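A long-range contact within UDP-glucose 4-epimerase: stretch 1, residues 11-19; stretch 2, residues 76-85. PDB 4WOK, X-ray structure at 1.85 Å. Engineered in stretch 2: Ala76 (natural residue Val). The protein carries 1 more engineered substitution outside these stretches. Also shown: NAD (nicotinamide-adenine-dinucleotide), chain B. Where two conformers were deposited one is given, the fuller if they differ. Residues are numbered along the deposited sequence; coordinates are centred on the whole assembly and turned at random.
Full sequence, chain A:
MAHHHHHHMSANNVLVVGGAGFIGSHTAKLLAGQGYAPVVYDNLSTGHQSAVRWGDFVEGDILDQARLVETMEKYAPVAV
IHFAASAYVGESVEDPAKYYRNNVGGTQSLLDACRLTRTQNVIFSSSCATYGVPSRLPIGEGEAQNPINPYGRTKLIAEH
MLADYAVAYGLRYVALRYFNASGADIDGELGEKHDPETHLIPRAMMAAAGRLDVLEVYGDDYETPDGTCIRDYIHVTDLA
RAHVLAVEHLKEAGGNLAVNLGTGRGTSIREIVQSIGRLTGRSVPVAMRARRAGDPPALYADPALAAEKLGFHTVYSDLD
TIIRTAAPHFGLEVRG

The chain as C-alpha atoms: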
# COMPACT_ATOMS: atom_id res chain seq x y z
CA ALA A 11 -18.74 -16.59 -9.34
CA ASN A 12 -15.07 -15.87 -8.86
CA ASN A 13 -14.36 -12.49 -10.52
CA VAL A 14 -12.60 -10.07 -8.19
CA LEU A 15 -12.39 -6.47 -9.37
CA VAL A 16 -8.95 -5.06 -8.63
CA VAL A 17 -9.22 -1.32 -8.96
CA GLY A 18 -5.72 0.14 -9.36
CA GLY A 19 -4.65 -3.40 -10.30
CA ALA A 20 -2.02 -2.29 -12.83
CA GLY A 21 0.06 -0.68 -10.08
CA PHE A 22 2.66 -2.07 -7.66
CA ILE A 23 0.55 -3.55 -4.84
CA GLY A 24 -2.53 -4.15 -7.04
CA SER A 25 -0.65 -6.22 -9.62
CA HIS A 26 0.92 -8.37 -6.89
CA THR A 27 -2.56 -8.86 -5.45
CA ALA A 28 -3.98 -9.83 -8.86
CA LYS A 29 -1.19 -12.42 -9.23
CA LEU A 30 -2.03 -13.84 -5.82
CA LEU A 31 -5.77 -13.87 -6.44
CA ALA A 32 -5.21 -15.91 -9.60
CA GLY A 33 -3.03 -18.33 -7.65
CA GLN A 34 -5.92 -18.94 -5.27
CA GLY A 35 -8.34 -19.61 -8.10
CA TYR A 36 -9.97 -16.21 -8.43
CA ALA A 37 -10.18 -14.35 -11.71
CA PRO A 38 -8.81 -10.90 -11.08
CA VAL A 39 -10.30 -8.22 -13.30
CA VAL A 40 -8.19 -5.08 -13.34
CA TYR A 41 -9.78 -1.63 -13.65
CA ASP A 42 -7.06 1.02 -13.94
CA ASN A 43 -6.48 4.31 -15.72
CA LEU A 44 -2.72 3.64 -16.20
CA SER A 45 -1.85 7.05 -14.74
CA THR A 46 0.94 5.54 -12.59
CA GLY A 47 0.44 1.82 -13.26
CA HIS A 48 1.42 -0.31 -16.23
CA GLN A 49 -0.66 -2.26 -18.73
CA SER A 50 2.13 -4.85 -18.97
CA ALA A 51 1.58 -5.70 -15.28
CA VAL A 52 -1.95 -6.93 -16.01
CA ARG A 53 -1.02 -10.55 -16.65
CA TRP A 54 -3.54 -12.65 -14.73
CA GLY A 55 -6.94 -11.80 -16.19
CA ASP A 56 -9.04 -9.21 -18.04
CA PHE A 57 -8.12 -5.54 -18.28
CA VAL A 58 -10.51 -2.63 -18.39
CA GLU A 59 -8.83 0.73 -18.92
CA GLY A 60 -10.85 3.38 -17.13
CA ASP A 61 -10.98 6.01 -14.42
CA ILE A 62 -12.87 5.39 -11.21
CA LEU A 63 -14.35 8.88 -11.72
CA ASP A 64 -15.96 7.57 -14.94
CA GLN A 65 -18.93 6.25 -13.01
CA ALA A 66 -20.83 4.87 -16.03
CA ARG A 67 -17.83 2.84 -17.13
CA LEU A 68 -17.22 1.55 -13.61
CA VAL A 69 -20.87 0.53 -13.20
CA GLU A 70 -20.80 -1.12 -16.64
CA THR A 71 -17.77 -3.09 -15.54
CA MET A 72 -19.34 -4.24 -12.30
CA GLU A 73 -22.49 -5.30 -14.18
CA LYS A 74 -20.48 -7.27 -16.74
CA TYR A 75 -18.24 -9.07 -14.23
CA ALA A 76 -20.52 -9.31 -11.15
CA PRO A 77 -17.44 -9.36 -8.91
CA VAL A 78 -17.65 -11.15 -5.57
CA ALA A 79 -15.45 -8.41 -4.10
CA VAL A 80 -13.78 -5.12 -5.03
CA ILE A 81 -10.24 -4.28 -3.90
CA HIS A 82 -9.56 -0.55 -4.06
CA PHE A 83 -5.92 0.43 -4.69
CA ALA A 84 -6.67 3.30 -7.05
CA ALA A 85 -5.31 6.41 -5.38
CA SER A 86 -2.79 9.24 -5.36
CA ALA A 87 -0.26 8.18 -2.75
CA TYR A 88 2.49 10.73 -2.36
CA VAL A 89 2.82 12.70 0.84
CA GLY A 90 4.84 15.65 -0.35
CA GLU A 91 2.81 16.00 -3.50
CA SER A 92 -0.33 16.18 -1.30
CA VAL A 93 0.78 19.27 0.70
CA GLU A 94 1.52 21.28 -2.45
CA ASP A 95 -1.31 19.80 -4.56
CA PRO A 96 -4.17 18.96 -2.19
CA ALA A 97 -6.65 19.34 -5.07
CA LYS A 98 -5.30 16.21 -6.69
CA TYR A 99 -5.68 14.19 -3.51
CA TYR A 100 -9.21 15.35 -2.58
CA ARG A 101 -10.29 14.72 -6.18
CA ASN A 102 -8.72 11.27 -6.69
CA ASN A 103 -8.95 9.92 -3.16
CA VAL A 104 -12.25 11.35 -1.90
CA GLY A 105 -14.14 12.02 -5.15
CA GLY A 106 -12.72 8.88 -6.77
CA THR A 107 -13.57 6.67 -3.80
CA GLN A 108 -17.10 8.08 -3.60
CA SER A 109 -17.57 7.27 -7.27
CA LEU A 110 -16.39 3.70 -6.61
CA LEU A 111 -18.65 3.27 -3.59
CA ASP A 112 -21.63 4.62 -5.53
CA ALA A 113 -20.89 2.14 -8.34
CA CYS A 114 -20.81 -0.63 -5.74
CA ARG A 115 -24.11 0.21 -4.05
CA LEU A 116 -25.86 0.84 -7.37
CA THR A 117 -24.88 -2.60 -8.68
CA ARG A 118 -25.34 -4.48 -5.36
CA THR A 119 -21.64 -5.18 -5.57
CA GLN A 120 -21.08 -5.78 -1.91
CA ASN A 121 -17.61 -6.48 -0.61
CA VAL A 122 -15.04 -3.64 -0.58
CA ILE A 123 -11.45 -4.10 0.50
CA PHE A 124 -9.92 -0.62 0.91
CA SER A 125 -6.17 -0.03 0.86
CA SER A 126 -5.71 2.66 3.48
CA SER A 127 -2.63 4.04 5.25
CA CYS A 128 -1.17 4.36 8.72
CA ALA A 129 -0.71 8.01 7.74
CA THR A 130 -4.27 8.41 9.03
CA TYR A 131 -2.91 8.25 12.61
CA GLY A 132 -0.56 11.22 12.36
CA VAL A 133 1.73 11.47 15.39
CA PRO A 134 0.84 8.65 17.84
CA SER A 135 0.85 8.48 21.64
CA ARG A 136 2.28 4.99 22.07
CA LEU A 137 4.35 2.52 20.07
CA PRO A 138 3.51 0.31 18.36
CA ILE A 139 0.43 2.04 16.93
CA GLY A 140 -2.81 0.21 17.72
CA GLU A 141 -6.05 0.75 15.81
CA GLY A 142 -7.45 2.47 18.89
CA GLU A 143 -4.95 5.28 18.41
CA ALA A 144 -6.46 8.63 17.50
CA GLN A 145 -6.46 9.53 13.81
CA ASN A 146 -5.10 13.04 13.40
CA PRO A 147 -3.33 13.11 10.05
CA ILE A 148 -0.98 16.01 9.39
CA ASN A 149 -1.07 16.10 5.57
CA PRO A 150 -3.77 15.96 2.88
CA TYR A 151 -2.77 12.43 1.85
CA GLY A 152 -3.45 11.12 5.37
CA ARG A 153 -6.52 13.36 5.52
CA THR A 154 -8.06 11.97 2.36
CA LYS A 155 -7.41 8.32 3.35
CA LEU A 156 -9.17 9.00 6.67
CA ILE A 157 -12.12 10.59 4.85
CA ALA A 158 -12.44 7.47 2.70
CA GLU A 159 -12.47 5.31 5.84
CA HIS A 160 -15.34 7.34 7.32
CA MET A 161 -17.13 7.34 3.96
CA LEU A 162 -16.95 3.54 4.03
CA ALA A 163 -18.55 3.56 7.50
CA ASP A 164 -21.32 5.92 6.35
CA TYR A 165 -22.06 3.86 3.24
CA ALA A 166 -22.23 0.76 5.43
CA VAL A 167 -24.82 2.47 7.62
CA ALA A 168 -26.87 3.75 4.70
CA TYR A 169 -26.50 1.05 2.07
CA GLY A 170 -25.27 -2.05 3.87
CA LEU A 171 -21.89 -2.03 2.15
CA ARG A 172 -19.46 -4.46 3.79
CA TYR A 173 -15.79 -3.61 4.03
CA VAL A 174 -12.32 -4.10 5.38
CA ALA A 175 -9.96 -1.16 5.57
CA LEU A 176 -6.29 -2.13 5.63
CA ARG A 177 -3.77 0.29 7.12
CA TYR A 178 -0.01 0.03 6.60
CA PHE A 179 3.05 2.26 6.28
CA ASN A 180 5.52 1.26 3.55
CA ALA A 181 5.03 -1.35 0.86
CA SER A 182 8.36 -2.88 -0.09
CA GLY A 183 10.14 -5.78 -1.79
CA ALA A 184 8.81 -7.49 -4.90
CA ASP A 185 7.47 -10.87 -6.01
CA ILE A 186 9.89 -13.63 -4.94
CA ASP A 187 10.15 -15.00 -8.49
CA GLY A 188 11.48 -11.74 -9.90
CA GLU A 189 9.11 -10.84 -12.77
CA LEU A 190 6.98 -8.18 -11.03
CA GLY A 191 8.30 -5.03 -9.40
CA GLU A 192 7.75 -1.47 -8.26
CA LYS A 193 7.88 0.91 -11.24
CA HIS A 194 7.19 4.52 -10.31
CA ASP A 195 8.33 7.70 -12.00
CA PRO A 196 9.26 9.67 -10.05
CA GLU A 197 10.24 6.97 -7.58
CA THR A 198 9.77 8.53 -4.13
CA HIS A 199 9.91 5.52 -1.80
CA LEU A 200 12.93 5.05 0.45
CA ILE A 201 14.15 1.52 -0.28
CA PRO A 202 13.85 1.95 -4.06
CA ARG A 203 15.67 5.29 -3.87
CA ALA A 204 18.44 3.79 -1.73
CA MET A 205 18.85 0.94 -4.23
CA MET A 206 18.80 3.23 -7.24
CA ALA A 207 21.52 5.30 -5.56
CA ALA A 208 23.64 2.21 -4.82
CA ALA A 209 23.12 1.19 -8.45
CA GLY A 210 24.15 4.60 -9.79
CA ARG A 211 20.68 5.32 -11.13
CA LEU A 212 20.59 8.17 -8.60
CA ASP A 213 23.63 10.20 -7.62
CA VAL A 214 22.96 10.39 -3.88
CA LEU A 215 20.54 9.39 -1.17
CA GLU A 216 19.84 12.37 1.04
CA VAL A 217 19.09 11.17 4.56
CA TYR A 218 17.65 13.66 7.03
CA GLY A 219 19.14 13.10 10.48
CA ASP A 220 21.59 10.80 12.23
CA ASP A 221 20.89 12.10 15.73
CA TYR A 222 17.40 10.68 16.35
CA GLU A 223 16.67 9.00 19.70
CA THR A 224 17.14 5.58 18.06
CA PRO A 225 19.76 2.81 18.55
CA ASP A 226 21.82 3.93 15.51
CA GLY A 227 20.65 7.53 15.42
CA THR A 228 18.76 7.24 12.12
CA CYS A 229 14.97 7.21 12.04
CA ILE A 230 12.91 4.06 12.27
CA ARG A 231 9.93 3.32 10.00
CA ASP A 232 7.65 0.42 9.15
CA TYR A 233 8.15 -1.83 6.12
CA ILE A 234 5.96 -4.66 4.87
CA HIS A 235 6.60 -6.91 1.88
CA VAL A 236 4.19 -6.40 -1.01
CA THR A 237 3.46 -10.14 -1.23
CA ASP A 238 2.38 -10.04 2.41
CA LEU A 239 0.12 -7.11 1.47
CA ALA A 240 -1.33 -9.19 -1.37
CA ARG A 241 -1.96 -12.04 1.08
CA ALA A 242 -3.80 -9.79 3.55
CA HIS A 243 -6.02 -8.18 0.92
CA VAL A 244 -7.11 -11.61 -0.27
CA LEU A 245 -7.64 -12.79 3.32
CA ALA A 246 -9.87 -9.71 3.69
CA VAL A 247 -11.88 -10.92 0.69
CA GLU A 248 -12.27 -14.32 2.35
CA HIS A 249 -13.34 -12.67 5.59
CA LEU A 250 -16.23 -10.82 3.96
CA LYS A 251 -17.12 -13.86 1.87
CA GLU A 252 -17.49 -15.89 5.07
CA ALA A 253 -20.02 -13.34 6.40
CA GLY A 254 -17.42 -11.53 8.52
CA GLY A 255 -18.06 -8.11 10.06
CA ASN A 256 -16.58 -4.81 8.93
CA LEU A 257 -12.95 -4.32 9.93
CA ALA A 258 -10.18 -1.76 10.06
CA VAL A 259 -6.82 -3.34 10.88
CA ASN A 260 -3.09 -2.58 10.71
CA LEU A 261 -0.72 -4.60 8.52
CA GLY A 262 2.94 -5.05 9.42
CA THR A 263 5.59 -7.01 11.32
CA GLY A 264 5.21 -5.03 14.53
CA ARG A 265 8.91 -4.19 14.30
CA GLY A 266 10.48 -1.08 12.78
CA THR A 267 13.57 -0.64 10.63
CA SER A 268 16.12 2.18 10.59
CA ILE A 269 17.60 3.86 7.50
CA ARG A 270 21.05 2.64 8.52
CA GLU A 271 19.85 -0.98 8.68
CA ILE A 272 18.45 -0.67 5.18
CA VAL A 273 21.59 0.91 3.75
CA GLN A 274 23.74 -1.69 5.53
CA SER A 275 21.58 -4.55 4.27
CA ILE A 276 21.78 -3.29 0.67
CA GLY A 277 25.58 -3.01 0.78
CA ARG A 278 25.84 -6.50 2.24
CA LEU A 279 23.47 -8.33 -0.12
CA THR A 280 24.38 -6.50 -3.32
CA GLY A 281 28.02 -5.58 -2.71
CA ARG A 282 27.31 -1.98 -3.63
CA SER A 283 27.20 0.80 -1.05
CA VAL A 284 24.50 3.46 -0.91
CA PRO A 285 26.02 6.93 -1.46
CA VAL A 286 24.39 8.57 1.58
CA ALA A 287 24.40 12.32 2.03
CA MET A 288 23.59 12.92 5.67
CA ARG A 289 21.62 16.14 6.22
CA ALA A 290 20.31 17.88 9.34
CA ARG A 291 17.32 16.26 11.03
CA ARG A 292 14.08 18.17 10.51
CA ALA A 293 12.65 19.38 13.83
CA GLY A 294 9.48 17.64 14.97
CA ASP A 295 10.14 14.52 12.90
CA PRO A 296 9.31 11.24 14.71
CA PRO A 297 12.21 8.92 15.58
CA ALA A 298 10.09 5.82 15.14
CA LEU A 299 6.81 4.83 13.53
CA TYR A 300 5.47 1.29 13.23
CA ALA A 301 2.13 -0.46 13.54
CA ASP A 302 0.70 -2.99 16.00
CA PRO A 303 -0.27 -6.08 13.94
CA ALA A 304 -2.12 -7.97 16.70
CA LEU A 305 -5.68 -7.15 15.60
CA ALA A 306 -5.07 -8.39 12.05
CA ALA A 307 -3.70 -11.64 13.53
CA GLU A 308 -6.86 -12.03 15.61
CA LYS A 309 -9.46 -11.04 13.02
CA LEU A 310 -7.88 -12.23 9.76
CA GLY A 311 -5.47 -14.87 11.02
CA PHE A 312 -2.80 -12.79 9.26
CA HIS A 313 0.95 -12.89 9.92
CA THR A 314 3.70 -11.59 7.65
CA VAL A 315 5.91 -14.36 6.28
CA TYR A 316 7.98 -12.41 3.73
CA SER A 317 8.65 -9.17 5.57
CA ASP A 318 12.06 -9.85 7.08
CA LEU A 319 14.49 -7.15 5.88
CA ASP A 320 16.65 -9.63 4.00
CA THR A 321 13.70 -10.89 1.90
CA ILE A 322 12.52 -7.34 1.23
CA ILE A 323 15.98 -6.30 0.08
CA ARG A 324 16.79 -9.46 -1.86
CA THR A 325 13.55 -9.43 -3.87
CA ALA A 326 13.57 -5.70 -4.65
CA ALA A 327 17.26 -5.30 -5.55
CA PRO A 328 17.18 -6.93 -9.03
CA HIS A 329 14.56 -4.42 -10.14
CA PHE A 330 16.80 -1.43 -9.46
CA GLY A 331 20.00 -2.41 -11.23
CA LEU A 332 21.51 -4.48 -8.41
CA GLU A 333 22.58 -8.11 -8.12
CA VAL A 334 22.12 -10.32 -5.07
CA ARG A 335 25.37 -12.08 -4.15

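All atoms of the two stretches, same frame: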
# COMPACT_ATOMS: atom_id res chain seq x y z
N ALA A 11 -19.47 -15.33 -9.21
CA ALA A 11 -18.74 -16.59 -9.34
C ALA A 11 -17.37 -16.47 -8.69
O ALA A 11 -17.21 -16.77 -7.51
CB ALA A 11 -18.61 -16.99 -10.80
N ASN A 12 -16.38 -16.03 -9.45
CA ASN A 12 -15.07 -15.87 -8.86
C ASN A 12 -14.31 -14.66 -9.42
O ASN A 12 -13.12 -14.55 -9.19
CB ASN A 12 -14.24 -17.15 -9.02
CG ASN A 12 -13.77 -17.37 -10.44
OD1 ASN A 12 -14.43 -16.96 -11.40
ND2 ASN A 12 -12.61 -18.02 -10.59
N ASN A 13 -15.01 -13.76 -10.12
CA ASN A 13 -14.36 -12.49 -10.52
C ASN A 13 -14.12 -11.59 -9.32
O ASN A 13 -15.02 -11.40 -8.49
CB ASN A 13 -15.20 -11.74 -11.56
CG ASN A 13 -15.28 -12.46 -12.89
OD1 ASN A 13 -14.32 -13.10 -13.33
ND2 ASN A 13 -16.44 -12.35 -13.54
N VAL A 14 -12.91 -11.04 -9.22
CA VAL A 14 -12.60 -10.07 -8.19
C VAL A 14 -12.10 -8.83 -8.91
O VAL A 14 -11.17 -8.90 -9.70
CB VAL A 14 -11.56 -10.60 -7.18
CG1 VAL A 14 -11.09 -9.50 -6.23
CG2 VAL A 14 -12.19 -11.76 -6.38
N LEU A 15 -12.76 -7.70 -8.68
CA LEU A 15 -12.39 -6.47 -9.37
C LEU A 15 -11.25 -5.79 -8.60
O LEU A 15 -11.40 -5.41 -7.44
CB LEU A 15 -13.59 -5.53 -9.49
CG LEU A 15 -13.33 -4.26 -10.30
CD1 LEU A 15 -13.17 -4.64 -11.78
CD2 LEU A 15 -14.48 -3.28 -10.10
N VAL A 16 -10.11 -5.66 -9.26
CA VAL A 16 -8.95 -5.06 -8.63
C VAL A 16 -8.75 -3.68 -9.23
O VAL A 16 -8.17 -3.51 -10.31
CB VAL A 16 -7.69 -5.92 -8.81
CG1 VAL A 16 -6.55 -5.34 -7.99
CG2 VAL A 16 -7.98 -7.37 -8.37
N VAL A 17 -9.27 -2.69 -8.52
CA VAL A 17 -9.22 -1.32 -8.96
C VAL A 17 -7.84 -0.75 -8.60
O VAL A 17 -7.43 -0.80 -7.45
CB VAL A 17 -10.36 -0.53 -8.30
CG1 VAL A 17 -10.35 0.87 -8.78
CG2 VAL A 17 -11.71 -1.19 -8.64
N GLY A 18 -7.12 -0.22 -9.58
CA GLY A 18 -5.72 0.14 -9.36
C GLY A 18 -4.82 -1.09 -9.52
O GLY A 18 -3.66 -1.09 -9.10
N GLY A 19 -5.35 -2.13 -10.15
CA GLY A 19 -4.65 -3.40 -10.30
C GLY A 19 -3.49 -3.47 -11.28
O GLY A 19 -2.84 -4.51 -11.42
N ALA A 76 -19.88 -8.91 -12.41
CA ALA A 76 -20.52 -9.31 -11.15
C ALA A 76 -19.50 -9.77 -10.11
O ALA A 76 -19.57 -10.90 -9.62
CB ALA A 76 -21.56 -10.45 -11.41
N PRO A 77 -18.54 -8.90 -9.77
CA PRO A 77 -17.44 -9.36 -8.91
C PRO A 77 -17.90 -9.72 -7.51
O PRO A 77 -18.80 -9.06 -6.98
CB PRO A 77 -16.50 -8.16 -8.88
CG PRO A 77 -17.35 -6.98 -9.19
CD PRO A 77 -18.45 -7.46 -10.08
N VAL A 78 -17.29 -10.74 -6.92
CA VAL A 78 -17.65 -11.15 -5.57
C VAL A 78 -17.04 -10.20 -4.53
O VAL A 78 -17.44 -10.21 -3.37
CB VAL A 78 -17.18 -12.59 -5.26
CG1 VAL A 78 -17.71 -13.54 -6.31
CG2 VAL A 78 -15.65 -12.64 -5.21
N ALA A 79 -16.06 -9.41 -4.96
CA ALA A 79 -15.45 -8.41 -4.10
C ALA A 79 -14.74 -7.37 -4.96
O ALA A 79 -14.38 -7.65 -6.11
CB ALA A 79 -14.45 -9.04 -3.14
N VAL A 80 -14.53 -6.19 -4.39
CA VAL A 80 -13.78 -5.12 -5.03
C VAL A 80 -12.62 -4.74 -4.11
O VAL A 80 -12.82 -4.49 -2.92
CB VAL A 80 -14.68 -3.88 -5.29
CG1 VAL A 80 -13.87 -2.72 -5.90
CG2 VAL A 80 -15.84 -4.27 -6.20
N ILE A 81 -11.40 -4.73 -4.65
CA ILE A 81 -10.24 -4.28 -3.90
C ILE A 81 -9.80 -2.94 -4.48
O ILE A 81 -9.52 -2.83 -5.68
CB ILE A 81 -9.10 -5.28 -3.94
CG1 ILE A 81 -9.63 -6.70 -3.65
CG2 ILE A 81 -8.04 -4.91 -2.92
CD1 ILE A 81 -8.54 -7.75 -3.68
N HIS A 82 -9.74 -1.93 -3.63
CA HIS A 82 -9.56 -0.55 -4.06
C HIS A 82 -8.14 -0.08 -3.76
O HIS A 82 -7.83 0.27 -2.62
CB HIS A 82 -10.60 0.34 -3.37
CG HIS A 82 -10.49 1.80 -3.73
ND1 HIS A 82 -9.79 2.24 -4.83
CD2 HIS A 82 -11.03 2.89 -3.15
CE1 HIS A 82 -9.88 3.56 -4.90
NE2 HIS A 82 -10.62 3.98 -3.89
N PHE A 83 -7.28 -0.10 -4.78
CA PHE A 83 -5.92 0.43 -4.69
C PHE A 83 -5.74 1.75 -5.44
O PHE A 83 -4.63 2.29 -5.49
CB PHE A 83 -4.90 -0.54 -5.30
CG PHE A 83 -4.78 -1.86 -4.59
CD1 PHE A 83 -4.09 -1.96 -3.39
CD2 PHE A 83 -5.30 -3.02 -5.16
CE1 PHE A 83 -3.94 -3.21 -2.75
CE2 PHE A 83 -5.16 -4.25 -4.53
CZ PHE A 83 -4.48 -4.34 -3.32
N ALA A 84 -6.80 2.23 -6.07
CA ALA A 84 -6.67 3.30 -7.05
C ALA A 84 -6.59 4.65 -6.36
O ALA A 84 -7.60 5.28 -6.09
CB ALA A 84 -7.83 3.26 -8.03
N ALA A 85 -5.39 5.13 -6.06
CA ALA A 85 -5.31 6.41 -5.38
C ALA A 85 -4.03 7.17 -5.73
O ALA A 85 -3.09 6.60 -6.29
CB ALA A 85 -5.41 6.21 -3.88
PA NAD B . 0.68 2.61 -7.61
O1A NAD B . 0.55 4.04 -8.09
O2A NAD B . 1.69 1.64 -8.16
O5B NAD B . -0.84 1.88 -8.01
C5B NAD B . -1.86 2.85 -8.11
C4B NAD B . -2.77 2.34 -9.26
O4B NAD B . -4.00 3.07 -9.27
C3B NAD B . -1.98 2.68 -10.53
O3B NAD B . -2.00 1.55 -11.35
C2B NAD B . -2.79 3.86 -11.13
O2B NAD B . -2.73 3.85 -12.50
C1B NAD B . -4.24 3.49 -10.63
N9A NAD B . -5.10 4.69 -10.48
C8A NAD B . -4.82 5.90 -9.81
N7A NAD B . -5.85 6.75 -9.85
C5A NAD B . -6.83 6.07 -10.59
C6A NAD B . -8.13 6.44 -11.00
N6A NAD B . -8.63 7.68 -10.66
N1A NAD B . -8.88 5.58 -11.71
C2A NAD B . -8.33 4.36 -12.03
N3A NAD B . -7.09 3.87 -11.72
C4A NAD B . -6.38 4.78 -10.98
O3 NAD B . 0.65 2.87 -6.03
PN NAD B . 0.77 1.58 -5.07
O1N NAD B . 0.53 0.21 -5.64
O2N NAD B . 1.86 1.95 -4.13
O5D NAD B . -0.44 1.75 -3.84
C5D NAD B . -1.68 1.71 -4.34
C4D NAD B . -2.60 1.75 -3.11
O4D NAD B . -1.82 1.39 -1.91
C3D NAD B . -3.08 3.19 -2.88
O3D NAD B . -4.35 3.08 -2.32
C2D NAD B . -2.07 3.68 -1.84
O2D NAD B . -2.53 4.67 -1.01
C1D NAD B . -2.03 2.40 -0.98
N1N NAD B . -0.80 2.48 -0.03
C2N NAD B . 0.46 2.31 -0.60
C3N NAD B . 1.59 2.38 0.25
C7N NAD B . 2.96 2.19 -0.35
O7N NAD B . 3.96 2.22 0.37
N7N NAD B . 3.06 1.99 -1.72
C4N NAD B . 1.41 2.64 1.61
C5N NAD B . 0.13 2.81 2.14
C6N NAD B . -0.99 2.74 1.30
O HOH W 1 -18.04 -13.16 -10.26

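How do the two backbones run together? Strand 13-17 and the strand ending at His82 lie side by side as parallel neighbours, their axes 17° apart and 4.8 Å at closest approach. Five hydrogen bonds form a ladder, and each uses a backbone group of Asn13, Leu15 or Val17, alternate residues whose N and O point at the partner. Val78 N donates to Asn13 O (2.8 Å), Leu15 N to Ala79 O (3.0 Å), Ile81 N to Leu15 O (2.9 Å), Val17 N to Ile81 O (2.9 Å) and Phe83 N to Val17 O (2.8 Å). Before the ladder begins, a water accepts from Ala11 N and Asn13 N and donates to Ala76 O, linking the stretches; Ala76 is an engineered residue.

Which side chains meet on each face of the sheet? Val14, Val16 and Ile81 share one face, where Val14 CG1 lies 4.0 Å from Ile81 CD1. Leu15, Val17, Val80 and His82 occupy the other, and there Val17 CG2 packs 3.8 Å from Val80 CG1. These aliphatic contacts are close to van der Waals distance.

What closes the ends of the contact? At one, Leu15 CB meets Pro77 CB at 4.0 Å, while Val14 CG2 touches Val78 CG2 at 3.8 Å. At the other, Val17 CG1 rests 3.6 Å from Ala84 CB, and Val16 CG1 approaches the edge of the Phe83 ring, 3.9 Å from CD2.

Why is Gly18 suited to its place? Its positive phi would jam a CB against the preceding carbonyl, and that CB would also lie 2.7 Å from Ala84 N. Without one, the type II turn from Val16 to Gly19 can stay close to the second stretch. Gly18 CA also lies 3.4 Å from NAD O4B.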